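Local coordinates for acetyl-CoA hydrolase/transferase family protein (PDB 2NVV) that probably hydrolyses acetyl-CoA or exchanges CoA between acetate and another acyl-CoA, and binds zinc, at residues A[83-88]-A[372-377]; A[79-84]-A[101-106]; A[25-30]-A[60-65]. One frame throughout, in Å; residues are numbered along the deposited sequence.

Overall arrangement
Interactions 2 and 3 and segment 83-88 gather the loops at the C-terminal ends of neighbouring strands in the parallel sheet that contains 20-23, 55-58, 77-81 and 99-100. Interaction 3 closes first along the chain and joins the loops after 20-23 and 55-58; interaction 2 joins the ends of 77-81 and 99-100, its centre about 12 Å away. Interaction 1, its centre about 9 Å from that of interaction 2, adds the 372-377 loop, which comes in from outside that sheet, in the C-terminal family region. Bonds from I376 N to D102 and from R80 to the carbonyl of A61 tie the loops together, and F26, L105 and G377 lie near E284, the predicted thioester-forming residue.

Interaction 1. Residues A[83-88]-A[372-377]; sequences YQSNKD and MMNGIG
Y83 and Q84 reach the 372-377 loop by different routes, the tyrosine laying its ring against N374 and the glutamine turning its amide onto two backbone carbonyls. With CG anti to the backbone N (chi1 -178°), the Y83 ring runs out alongside the loop. The backbone carbonyl of N374 comes over one face of it, offset toward the rim, whereas the side-chain amide of N374 is steeply inclined to the ring, the planes 68° apart. At the far end, Y83 CZ lies 3.4 Å from N374 CB, and Y83 OH stands 3.1 Å from N374 OD1. The carbonyl O of G375 approaches the ring edge instead, 3.3 Å from Y83 CE1, while the CA of G377 packs obliquely against CD1. The backbone of these two glycines thus lies directly against the ring.

Q84 starts from the crowded chi1 position, with CG between the backbone N and the carbonyl carbon, and bends again at chi2. This folded chain brings NE2 back to the loop, where it donates to M373 O at 3.2 Å, with the acceptor near the amide plane but the donor above the carbonyl plane of M373. A second, weak bond runs from NE2 to N374 O. The other end of the amide is held as well: Q84 OE1 accepts from the backbone N of N86 at 3.1 Å, so the group is fixed from both sides. N374 ND2 also bonds weakly to M373 O, which receives R90 too. N374, a predicted CoA-binding residue, is thus part of the contact.

N86 caps helix 87-94, whose L89, R90 and I93 pack on Q84. The partner loop leaves strand 371-372 and leads to helix 379-385, while M372 packs on strand 362-367 and on Q467 of the second subunit.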
ATOM      1  N   TYR A  83      16.525   5.161  -0.060  1.00  6.39           N
ATOM      2  CA  TYR A  83      16.625   5.001  -1.501  1.00  6.39           C
ATOM      3  C   TYR A  83      18.013   5.449  -1.945  1.00  6.39           C
ATOM      4  O   TYR A  83      18.553   6.421  -1.410  1.00  6.59           O
ATOM      5  CB  TYR A  83      15.570   5.880  -2.184  1.00  6.39           C
ATOM      6  CG  TYR A  83      15.506   5.789  -3.696  1.00  6.39           C
ATOM      7  CD1 TYR A  83      14.604   4.931  -4.328  1.00  6.61           C
ATOM      8  CD2 TYR A  83      16.324   6.580  -4.500  1.00  6.39           C
ATOM      9  CE1 TYR A  83      14.514   4.870  -5.722  1.00  6.39           C
ATOM     10  CE2 TYR A  83      16.247   6.525  -5.884  1.00  6.39           C
ATOM     11  CZ  TYR A  83      15.342   5.675  -6.491  1.00  6.39           C
ATOM     12  OH  TYR A  83      15.247   5.634  -7.868  1.00  6.39           O
ATOM     13  N   GLN A  84      18.598   4.734  -2.905  1.00  6.39           N
ATOM     14  CA  GLN A  84      19.902   5.107  -3.437  1.00  6.39           C
ATOM     15  C   GLN A  84      19.888   4.942  -4.944  1.00  7.07           C
ATOM     16  O   GLN A  84      18.992   4.310  -5.506  1.00  6.39           O
ATOM     17  CB  GLN A  84      21.044   4.275  -2.817  1.00  6.39           C
ATOM     18  CG  GLN A  84      21.003   2.763  -3.032  1.00  6.39           C
ATOM     19  CD  GLN A  84      21.323   2.344  -4.456  1.00  6.79           C
ATOM     20  OE1 GLN A  84      22.286   2.842  -5.069  1.00  6.39           O
ATOM     21  NE2 GLN A  84      20.531   1.409  -4.987  1.00  6.40           N
ATOM     22  N   SER A  85      20.884   5.528  -5.596  1.00  7.77           N
ATOM     23  CA  SER A  85      20.987   5.470  -7.038  1.00  8.81           C
ATOM     24  C   SER A  85      22.423   5.720  -7.529  1.00  9.62           C
ATOM     25  O   SER A  85      22.642   6.427  -8.504  1.00 11.54           O
ATOM     26  CB  SER A  85      20.023   6.494  -7.633  1.00  7.51           C
ATOM     27  OG  SER A  85      20.180   6.553  -9.031  1.00  9.85           O
ATOM     28  N   ASN A  86      23.397   5.132  -6.842  1.00  8.81           N
ATOM     29  CA  ASN A  86      24.809   5.271  -7.193  1.00  8.51           C
ATOM     30  C   ASN A  86      25.423   3.896  -7.466  1.00  9.21           C
ATOM     31  O   ASN A  86      25.246   2.969  -6.681  1.00  8.15           O
ATOM     32  CB  ASN A  86      25.555   5.973  -6.053  1.00  8.27           C
ATOM     33  CG  ASN A  86      27.063   5.903  -6.207  1.00  8.24           C
ATOM     34  OD1 ASN A  86      27.704   4.972  -5.713  1.00  9.40           O
ATOM     35  ND2 ASN A  86      27.640   6.881  -6.901  1.00  7.76           N
ATOM     36  N   LYS A  87      26.150   3.778  -8.576  1.00 10.69           N
ATOM     37  CA  LYS A  87      26.769   2.515  -8.989  1.00 11.47           C
ATOM     38  C   LYS A  87      27.709   1.880  -7.976  1.00 10.22           C
ATOM     39  O   LYS A  87      27.714   0.666  -7.801  1.00  9.10           O
ATOM     40  CB  LYS A  87      27.506   2.711 -10.318  1.00 13.85           C
ATOM     41  CG  LYS A  87      28.743   3.604 -10.249  1.00 16.38           C
ATOM     42  CD  LYS A  87      29.022   4.268 -11.600  1.00 18.40           C
ATOM     43  CE  LYS A  87      29.035   3.261 -12.738  1.00 19.68           C
ATOM     44  NZ  LYS A  87      28.964   3.914 -14.076  1.00 19.41           N
ATOM     45  N   ASP A  88      28.516   2.698  -7.317  1.00 10.09           N
ATOM     46  CA  ASP A  88      29.446   2.199  -6.318  1.00  8.86           C
ATOM     47  C   ASP A  88      28.694   1.644  -5.118  1.00  7.86           C
ATOM     48  O   ASP A  88      28.987   0.537  -4.654  1.00  6.94           O
ATOM     49  CB  ASP A  88      30.403   3.313  -5.878  1.00  9.32           C
ATOM     50  CG  ASP A  88      31.334   3.747  -6.994  1.00 11.49           C
ATOM     51  OD1 ASP A  88      32.068   2.879  -7.507  1.00 11.65           O
ATOM     52  OD2 ASP A  88      31.323   4.943  -7.364  1.00 13.59           O
HETATM   53  N   MSE A 372      19.581  -5.647  -6.621  1.00 13.78           N
HETATM   54  CA  MSE A 372      18.936  -4.378  -6.331  1.00 15.91           C
HETATM   55  C   MSE A 372      19.243  -3.369  -7.415  1.00 16.18           C
HETATM   56  O   MSE A 372      20.325  -3.352  -8.006  1.00 15.45           O
HETATM   57  CB  MSE A 372      19.385  -3.815  -4.976  1.00 16.37           C
HETATM   58  CG  MSE A 372      18.894  -2.385  -4.684  1.00 19.43           C
HETATM   59 SE   MSE A 372      16.947  -2.097  -4.763  1.00 24.88          SE
HETATM   60  CE  MSE A 372      16.411  -2.976  -3.152  1.00 22.43           C
HETATM   61  N   MSE A 373      18.264  -2.517  -7.653  1.00 17.96           N
HETATM   62  CA  MSE A 373      18.345  -1.478  -8.647  1.00 19.15           C
HETATM   63  C   MSE A 373      18.588  -0.134  -7.964  1.00 16.01           C
HETATM   64  O   MSE A 373      19.720   0.326  -7.859  1.00 15.61           O
HETATM   65  CB  MSE A 373      17.029  -1.471  -9.408  1.00 26.14           C
HETATM   66  CG  MSE A 373      17.221  -1.740 -10.839  1.00 36.41           C
HETATM   67 SE   MSE A 373      18.200  -0.202 -11.344  1.00 52.70          SE
HETATM   68  CE  MSE A 373      17.041   0.428 -12.806  1.00 48.39           C
ATOM     69  N   ASN A 374      17.503   0.480  -7.502  1.00 13.14           N
ATOM     70  CA  ASN A 374      17.545   1.756  -6.796  1.00 10.58           C
ATOM     71  C   ASN A 374      16.806   1.608  -5.466  1.00  9.58           C
ATOM     72  O   ASN A 374      17.395   1.690  -4.392  1.00  8.24           O
ATOM     73  CB  ASN A 374      16.874   2.847  -7.632  1.00  8.82           C
ATOM     74  CG  ASN A 374      17.715   3.289  -8.811  1.00  6.39           C
ATOM     75  OD1 ASN A 374      17.247   4.025  -9.674  1.00  6.39           O
ATOM     76  ND2 ASN A 374      18.965   2.855  -8.848  1.00  6.71           N
ATOM     77  N   GLY A 375      15.503   1.376  -5.554  1.00  8.53           N
ATOM     78  CA  GLY A 375      14.686   1.216  -4.369  1.00  7.17           C
ATOM     79  C   GLY A 375      13.244   1.410  -4.772  1.00  6.39           C
ATOM     80  O   GLY A 375      12.972   1.985  -5.833  1.00  6.39           O
ATOM     81  N   ILE A 376      12.315   0.940  -3.937  1.00  6.60           N
ATOM     82  CA  ILE A 376      10.897   1.070  -4.251  1.00  7.40           C
ATOM     83  C   ILE A 376      10.536   2.544  -4.394  1.00  6.47           C
ATOM     84  O   ILE A 376       9.602   2.899  -5.115  1.00  6.44           O
ATOM     85  CB  ILE A 376      10.003   0.411  -3.170  1.00  6.39           C
ATOM     86  CG1 ILE A 376       8.556   0.368  -3.675  1.00  7.02           C
ATOM     87  CG2 ILE A 376      10.088   1.193  -1.863  1.00  6.39           C
ATOM     88  CD1 ILE A 376       7.617  -0.434  -2.817  1.00  6.39           C
ATOM     89  N   GLY A 377      11.301   3.400  -3.722  1.00  6.39           N
ATOM     90  CA  GLY A 377      11.061   4.832  -3.796  1.00  6.39           C
ATOM     91  C   GLY A 377       9.683   5.236  -3.316  1.00  6.39           C
ATOM     92  O   GLY A 377       9.201   4.746  -2.296  1.00  6.39           O
TER

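Interaction 2. Residues A[79-84]-A[101-106]; sequences FRTPYQ and FDLHLS
From its CB outward, T81 is applied to one face of the F101 ring. CB makes a CH-pi contact, 4.3 Å from the centroid of that ring and 25° off its normal. The two branches then divide: OG1 lies 3.1 Å from F101 CZ, near the far end of the ring, whereas CG2 sits over the CD2-CE2 side and also meets CD1 of L103, 3.4 Å away. F101 takes the crowded chi1 position (45°), which places its ring beneath the threonine; F79 CD1 touches CE1 of the same ring obliquely. These residues belong to the end of strand 77-81 and the loop after its parallel neighbour 99-100, at the margin of the Rossmann-like sheet, and the F101 N to R80 O bond, 3.3 Å and nearly along the C=O axis, carries the strand pairing on. A cis peptide precedes P82 in the next turn. P82 O, whose position is less certain, accepts from L103 N and from a water that also donates to L103 O. P82 CG packs 3.6 Å from L105 CD2, crossing the leucine at about a right angle, and Y83 CB meets the same methyl. L105 also packs on E284, the predicted active-site residue.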
ATOM      1  N   PHE A  79      25.065   1.115   7.268  1.00  6.39           N
ATOM      2  CA  PHE A  79      23.709   0.837   6.814  1.00  6.39           C
ATOM      3  C   PHE A  79      23.196   2.050   6.056  1.00  6.62           C
ATOM      4  O   PHE A  79      23.601   3.178   6.331  1.00  6.39           O
ATOM      5  CB  PHE A  79      22.783   0.448   7.983  1.00  6.39           C
ATOM      6  CG  PHE A  79      22.259   1.612   8.788  1.00  6.39           C
ATOM      7  CD1 PHE A  79      21.329   2.496   8.241  1.00  6.73           C
ATOM      8  CD2 PHE A  79      22.673   1.800  10.111  1.00  6.39           C
ATOM      9  CE1 PHE A  79      20.809   3.552   8.987  1.00  6.81           C
ATOM     10  CE2 PHE A  79      22.164   2.853  10.875  1.00  6.39           C
ATOM     11  CZ  PHE A  79      21.222   3.736  10.305  1.00  6.53           C
ATOM     12  N   ARG A  80      22.301   1.805   5.100  1.00  7.60           N
ATOM     13  CA  ARG A  80      21.757   2.861   4.251  1.00  6.39           C
ATOM     14  C   ARG A  80      20.240   2.785   4.033  1.00  6.39           C
ATOM     15  O   ARG A  80      19.676   1.701   3.861  1.00  6.39           O
ATOM     16  CB  ARG A  80      22.467   2.805   2.894  1.00  6.39           C
ATOM     17  CG  ARG A  80      21.999   3.818   1.875  1.00  6.39           C
ATOM     18  CD  ARG A  80      22.603   5.181   2.135  1.00  6.39           C
ATOM     19  NE  ARG A  80      22.301   6.093   1.036  1.00  6.39           N
ATOM     20  CZ  ARG A  80      21.089   6.549   0.751  1.00  6.39           C
ATOM     21  NH1 ARG A  80      20.907   7.366  -0.282  1.00  6.39           N
ATOM     22  NH2 ARG A  80      20.063   6.203   1.506  1.00  6.39           N
ATOM     23  N   THR A  81      19.598   3.954   4.033  1.00  6.39           N
ATOM     24  CA  THR A  81      18.154   4.085   3.815  1.00  6.39           C
ATOM     25  C   THR A  81      17.864   5.500   3.322  1.00  6.93           C
ATOM     26  O   THR A  81      18.591   6.438   3.643  1.00  6.39           O
ATOM     27  CB  THR A  81      17.330   3.899   5.098  1.00  6.65           C
ATOM     28  OG1 THR A  81      18.154   3.365   6.134  1.00 10.06           O
ATOM     29  CG2 THR A  81      16.173   2.959   4.848  1.00  6.39           C
ATOM     30  N   PRO A  82      16.759   5.685   2.586  1.00  6.91           N
ATOM     31  CA  PRO A  82      15.793   4.660   2.206  1.00  6.39           C
ATOM     32  C   PRO A  82      15.815   4.337   0.707  1.00  6.39           C
ATOM     33  O   PRO A  82      15.210   3.356   0.264  1.00  6.39           O
ATOM     34  CB  PRO A  82      14.484   5.289   2.642  1.00  6.39           C
ATOM     35  CG  PRO A  82      14.681   6.720   2.203  1.00  6.39           C
ATOM     36  CD  PRO A  82      16.150   7.026   2.493  1.00  6.39           C
ATOM     37  N   TYR A  83      16.525   5.161  -0.060  1.00  6.39           N
ATOM     38  CA  TYR A  83      16.625   5.001  -1.501  1.00  6.39           C
ATOM     39  C   TYR A  83      18.013   5.449  -1.945  1.00  6.39           C
ATOM     40  O   TYR A  83      18.553   6.421  -1.410  1.00  6.59           O
ATOM     41  CB  TYR A  83      15.570   5.880  -2.184  1.00  6.39           C
ATOM     42  CG  TYR A  83      15.506   5.789  -3.696  1.00  6.39           C
ATOM     43  CD1 TYR A  83      14.604   4.931  -4.328  1.00  6.61           C
ATOM     44  CD2 TYR A  83      16.324   6.580  -4.500  1.00  6.39           C
ATOM     45  CE1 TYR A  83      14.514   4.870  -5.722  1.00  6.39           C
ATOM     46  CE2 TYR A  83      16.247   6.525  -5.884  1.00  6.39           C
ATOM     47  CZ  TYR A  83      15.342   5.675  -6.491  1.00  6.39           C
ATOM     48  OH  TYR A  83      15.247   5.634  -7.868  1.00  6.39           O
ATOM     49  N   GLN A  84      18.598   4.734  -2.905  1.00  6.39           N
ATOM     50  CA  GLN A  84      19.902   5.107  -3.437  1.00  6.39           C
ATOM     51  C   GLN A  84      19.888   4.942  -4.944  1.00  7.07           C
ATOM     52  O   GLN A  84      18.992   4.310  -5.506  1.00  6.39           O
ATOM     53  CB  GLN A  84      21.044   4.275  -2.817  1.00  6.39           C
ATOM     54  CG  GLN A  84      21.003   2.763  -3.032  1.00  6.39           C
ATOM     55  CD  GLN A  84      21.323   2.344  -4.456  1.00  6.79           C
ATOM     56  OE1 GLN A  84      22.286   2.842  -5.069  1.00  6.39           O
ATOM     57  NE2 GLN A  84      20.531   1.409  -4.987  1.00  6.40           N
ATOM     58  N   PHE A 101      18.165  -1.086   3.112  1.00  6.39           N
ATOM     59  CA  PHE A 101      16.757  -1.423   3.131  1.00  6.39           C
ATOM     60  C   PHE A 101      15.971  -0.242   2.578  1.00  6.82           C
ATOM     61  O   PHE A 101      15.989   0.834   3.144  1.00  6.39           O
ATOM     62  CB  PHE A 101      16.290  -1.824   4.545  1.00  7.46           C
ATOM     63  CG  PHE A 101      16.775  -0.919   5.655  1.00  6.94           C
ATOM     64  CD1 PHE A 101      18.101  -0.958   6.077  1.00  6.39           C
ATOM     65  CD2 PHE A 101      15.903  -0.027   6.275  1.00  6.39           C
ATOM     66  CE1 PHE A 101      18.552  -0.127   7.094  1.00  6.39           C
ATOM     67  CE2 PHE A 101      16.345   0.811   7.294  1.00  6.39           C
ATOM     68  CZ  PHE A 101      17.676   0.762   7.705  1.00  6.39           C
ATOM     69  N   ASP A 102      15.324  -0.445   1.431  1.00  6.76           N
ATOM     70  CA  ASP A 102      14.537   0.607   0.805  1.00  6.39           C
ATOM     71  C   ASP A 102      13.142   0.669   1.421  1.00  6.39           C
ATOM     72  O   ASP A 102      12.482  -0.361   1.632  1.00  6.39           O
ATOM     73  CB  ASP A 102      14.450   0.407  -0.721  1.00  7.01           C
ATOM     74  CG  ASP A 102      14.062  -1.023  -1.124  1.00  6.80           C
ATOM     75  OD1 ASP A 102      13.468  -1.195  -2.220  1.00  6.41           O
ATOM     76  OD2 ASP A 102      14.357  -1.973  -0.364  1.00  6.81           O
ATOM     77  N   LEU A 103      12.694   1.891   1.703  1.00  6.40           N
ATOM     78  CA  LEU A 103      11.399   2.101   2.340  1.00  6.39           C
ATOM     79  C   LEU A 103      10.505   2.983   1.506  1.00  6.39           C
ATOM     80  O   LEU A 103      10.957   3.603   0.556  1.00  6.48           O
ATOM     81  CB  LEU A 103      11.608   2.774   3.698  1.00  6.68           C
ATOM     82  CG  LEU A 103      12.622   2.168   4.660  1.00  6.39           C
ATOM     83  CD1 LEU A 103      12.948   3.177   5.745  1.00  6.39           C
ATOM     84  CD2 LEU A 103      12.068   0.881   5.240  1.00  6.39           C
ATOM     85  N   HIS A 104       9.226   3.019   1.857  1.00  6.39           N
ATOM     86  CA  HIS A 104       8.283   3.896   1.179  1.00  6.88           C
ATOM     87  C   HIS A 104       8.777   5.253   1.671  1.00  6.51           C
ATOM     88  O   HIS A 104       8.845   5.492   2.879  1.00  6.93           O
ATOM     89  CB  HIS A 104       6.846   3.638   1.656  1.00  6.39           C
ATOM     90  CG  HIS A 104       6.300   2.308   1.242  1.00  6.39           C
ATOM     91  ND1 HIS A 104       6.216   1.914  -0.078  1.00  6.39           N
ATOM     92  CD2 HIS A 104       5.794   1.286   1.974  1.00  6.39           C
ATOM     93  CE1 HIS A 104       5.680   0.706  -0.139  1.00  6.39           C
ATOM     94  NE2 HIS A 104       5.416   0.303   1.092  1.00  6.39           N
ATOM     95  N   LEU A 105       9.135   6.132   0.743  1.00  6.39           N
ATOM     96  CA  LEU A 105       9.682   7.434   1.107  1.00  7.56           C
ATOM     97  C   LEU A 105       8.876   8.273   2.096  1.00  6.39           C
ATOM     98  O   LEU A 105       9.438   8.886   2.996  1.00  7.00           O
ATOM     99  CB  LEU A 105       9.968   8.242  -0.163  1.00  6.39           C
ATOM    100  CG  LEU A 105      10.967   7.578  -1.113  1.00  6.39           C
ATOM    101  CD1 LEU A 105      11.355   8.559  -2.207  1.00  6.39           C
ATOM    102  CD2 LEU A 105      12.205   7.112  -0.340  1.00  6.39           C
ATOM    103  N   SER A 106       7.561   8.291   1.958  1.00  6.39           N
ATOM    104  CA  SER A 106       6.740   9.101   2.860  1.00  6.39           C
ATOM    105  C   SER A 106       6.778   8.681   4.328  1.00  6.39           C
ATOM    106  O   SER A 106       6.343   9.435   5.196  1.00  6.39           O
ATOM    107  CB  SER A 106       5.278   9.085   2.400  1.00  6.85           C
ATOM    108  OG  SER A 106       4.661   7.852   2.715  1.00  6.39           O
TER
HETATM  109  O   HOH W   1      12.802   3.689  -1.309  1.00 16.99           O

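Interaction 3. Residues A[25-30]-A[60-65]; sequences GFTPAG and GASTGA
The backbones of 25-30 and 60-65 run close beside each other, their nearest CA pairs being T27 with S62 and P28 with T63, each 4.2 Å apart. G60 packs directly against the preceding loop, its CA 3.7 Å from the carbonyl O of G25. The principal side-chain contact is F26 with A61. CG of F26 is anti to the backbone N (chi1 -166°), and the ring turns one face to the alanine methyl: A61 CB lies 3.7 Å from the ring centroid, 25° off the normal, in a CH-pi contact displaced toward CE1. Further along, the S62 hydroxyl, in the crowded chi1 position, lies alongside T27, with S62 OG 3.7 Å from T27 CB, and also faces CD of P28. The proline ring continues over the next peptide, its CG 3.8 Å from G64 N. T27 turns its own hydroxyl back into its segment, donating to F26 O and accepting from A29 N at 3.2 Å. The latter bond makes an ST turn, and S308 provides another partner for OG1. T63 points away from the 25-30 loop and bonds to D68 on helix 65-73. Such loops follow the C-terminal edges of adjacent parallel strands, here 20-23 and 55-58, where Rossmann-like folds place their active sites; F26 accordingly lies close to E284, the predicted thioester-forming residue.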
ATOM      1  N   GLY A  25      18.341  17.258   1.403  1.00  6.39           N
ATOM      2  CA  GLY A  25      18.103  17.069  -0.019  1.00  6.78           C
ATOM      3  C   GLY A  25      17.271  15.876  -0.443  1.00  6.39           C
ATOM      4  O   GLY A  25      16.914  15.026   0.360  1.00  6.39           O
ATOM      5  N   PHE A  26      16.951  15.840  -1.731  1.00  7.27           N
ATOM      6  CA  PHE A  26      16.181  14.754  -2.326  1.00  7.45           C
ATOM      7  C   PHE A  26      16.762  14.654  -3.729  1.00  6.39           C
ATOM      8  O   PHE A  26      16.579  15.560  -4.536  1.00  6.39           O
ATOM      9  CB  PHE A  26      14.707  15.127  -2.382  1.00  6.62           C
ATOM     10  CG  PHE A  26      13.804  13.967  -2.667  1.00  6.39           C
ATOM     11  CD1 PHE A  26      13.561  13.007  -1.694  1.00  6.39           C
ATOM     12  CD2 PHE A  26      13.184  13.849  -3.903  1.00  6.39           C
ATOM     13  CE1 PHE A  26      12.704  11.942  -1.949  1.00  6.92           C
ATOM     14  CE2 PHE A  26      12.328  12.798  -4.179  1.00  6.66           C
ATOM     15  CZ  PHE A  26      12.080  11.837  -3.205  1.00  7.42           C
ATOM     16  N   THR A  27      17.445  13.546  -4.001  1.00  6.39           N
ATOM     17  CA  THR A  27      18.160  13.313  -5.251  1.00  6.39           C
ATOM     18  C   THR A  27      19.360  14.219  -5.017  1.00  6.71           C
ATOM     19  O   THR A  27      19.360  14.989  -4.060  1.00  7.95           O
ATOM     20  CB  THR A  27      17.409  13.799  -6.530  1.00  6.96           C
ATOM     21  OG1 THR A  27      17.590  15.209  -6.697  1.00  7.85           O
ATOM     22  CG2 THR A  27      15.931  13.470  -6.455  1.00  7.30           C
ATOM     23  N   PRO A  28      20.397  14.148  -5.866  1.00  7.25           N
ATOM     24  CA  PRO A  28      21.557  15.020  -5.649  1.00  6.39           C
ATOM     25  C   PRO A  28      21.161  16.425  -5.195  1.00  6.39           C
ATOM     26  O   PRO A  28      21.823  17.019  -4.345  1.00  7.61           O
ATOM     27  CB  PRO A  28      22.236  15.022  -7.009  1.00  6.39           C
ATOM     28  CG  PRO A  28      22.016  13.641  -7.465  1.00  6.96           C
ATOM     29  CD  PRO A  28      20.548  13.391  -7.120  1.00  6.73           C
ATOM     30  N   ALA A  29      20.076  16.946  -5.759  1.00  6.39           N
ATOM     31  CA  ALA A  29      19.586  18.283  -5.414  1.00  6.39           C
ATOM     32  C   ALA A  29      19.346  18.470  -3.905  1.00  6.76           C
ATOM     33  O   ALA A  29      18.639  17.671  -3.276  1.00  6.56           O
ATOM     34  CB  ALA A  29      18.295  18.578  -6.191  1.00  6.39           C
ATOM     35  N   GLY A  30      19.940  19.523  -3.337  1.00  6.74           N
ATOM     36  CA  GLY A  30      19.778  19.816  -1.919  1.00  6.39           C
ATOM     37  C   GLY A  30      20.677  19.043  -0.970  1.00  6.39           C
ATOM     38  O   GLY A  30      20.549  19.163   0.240  1.00  6.39           O
ATOM     39  N   GLY A  60      17.058  11.508   2.038  1.00  6.39           N
ATOM     40  CA  GLY A  60      15.708  11.691   1.536  1.00  6.39           C
ATOM     41  C   GLY A  60      15.501  10.617   0.494  1.00  6.39           C
ATOM     42  O   GLY A  60      14.628   9.757   0.628  1.00  6.39           O
ATOM     43  N   ALA A  61      16.345  10.672  -0.534  1.00  6.39           N
ATOM     44  CA  ALA A  61      16.334   9.703  -1.620  1.00  6.42           C
ATOM     45  C   ALA A  61      17.788   9.537  -2.080  1.00  6.39           C
ATOM     46  O   ALA A  61      18.685   9.349  -1.247  1.00  6.39           O
ATOM     47  CB  ALA A  61      15.458  10.195  -2.753  1.00  6.39           C
ATOM     48  N   SER A  62      18.014   9.617  -3.391  1.00  6.39           N
ATOM     49  CA  SER A  62      19.346   9.483  -3.961  1.00  6.39           C
ATOM     50  C   SER A  62      20.204  10.708  -3.654  1.00  6.93           C
ATOM     51  O   SER A  62      19.701  11.789  -3.340  1.00  8.31           O
ATOM     52  CB  SER A  62      19.264   9.271  -5.472  1.00  6.69           C
ATOM     53  OG  SER A  62      18.550  10.323  -6.090  1.00  8.53           O
ATOM     54  N   THR A  63      21.514  10.518  -3.738  1.00  7.67           N
ATOM     55  CA  THR A  63      22.469  11.576  -3.465  1.00  8.00           C
ATOM     56  C   THR A  63      23.496  11.561  -4.597  1.00  8.47           C
ATOM     57  O   THR A  63      23.539  10.619  -5.395  1.00  8.63           O
ATOM     58  CB  THR A  63      23.154  11.314  -2.107  1.00  6.39           C
ATOM     59  OG1 THR A  63      24.051  10.206  -2.218  1.00  6.39           O
ATOM     60  CG2 THR A  63      22.117  10.960  -1.073  1.00  6.39           C
ATOM     61  N   GLY A  64      24.328  12.589  -4.691  1.00  9.00           N
ATOM     62  CA  GLY A  64      25.314  12.589  -5.768  1.00  9.58           C
ATOM     63  C   GLY A  64      26.361  11.489  -5.639  1.00 10.31           C
ATOM     64  O   GLY A  64      26.280  10.624  -4.756  1.00 10.89           O
ATOM     65  N   ALA A  65      27.346  11.509  -6.527  1.00  9.05           N
ATOM     66  CA  ALA A  65      28.423  10.531  -6.469  1.00  9.02           C
ATOM     67  C   ALA A  65      29.388  11.004  -5.376  1.00  8.84           C
ATOM     68  O   ALA A  65      30.256  10.260  -4.922  1.00 10.60           O
ATOM     69  CB  ALA A  65      29.134  10.461  -7.816  1.00  7.35           C
TER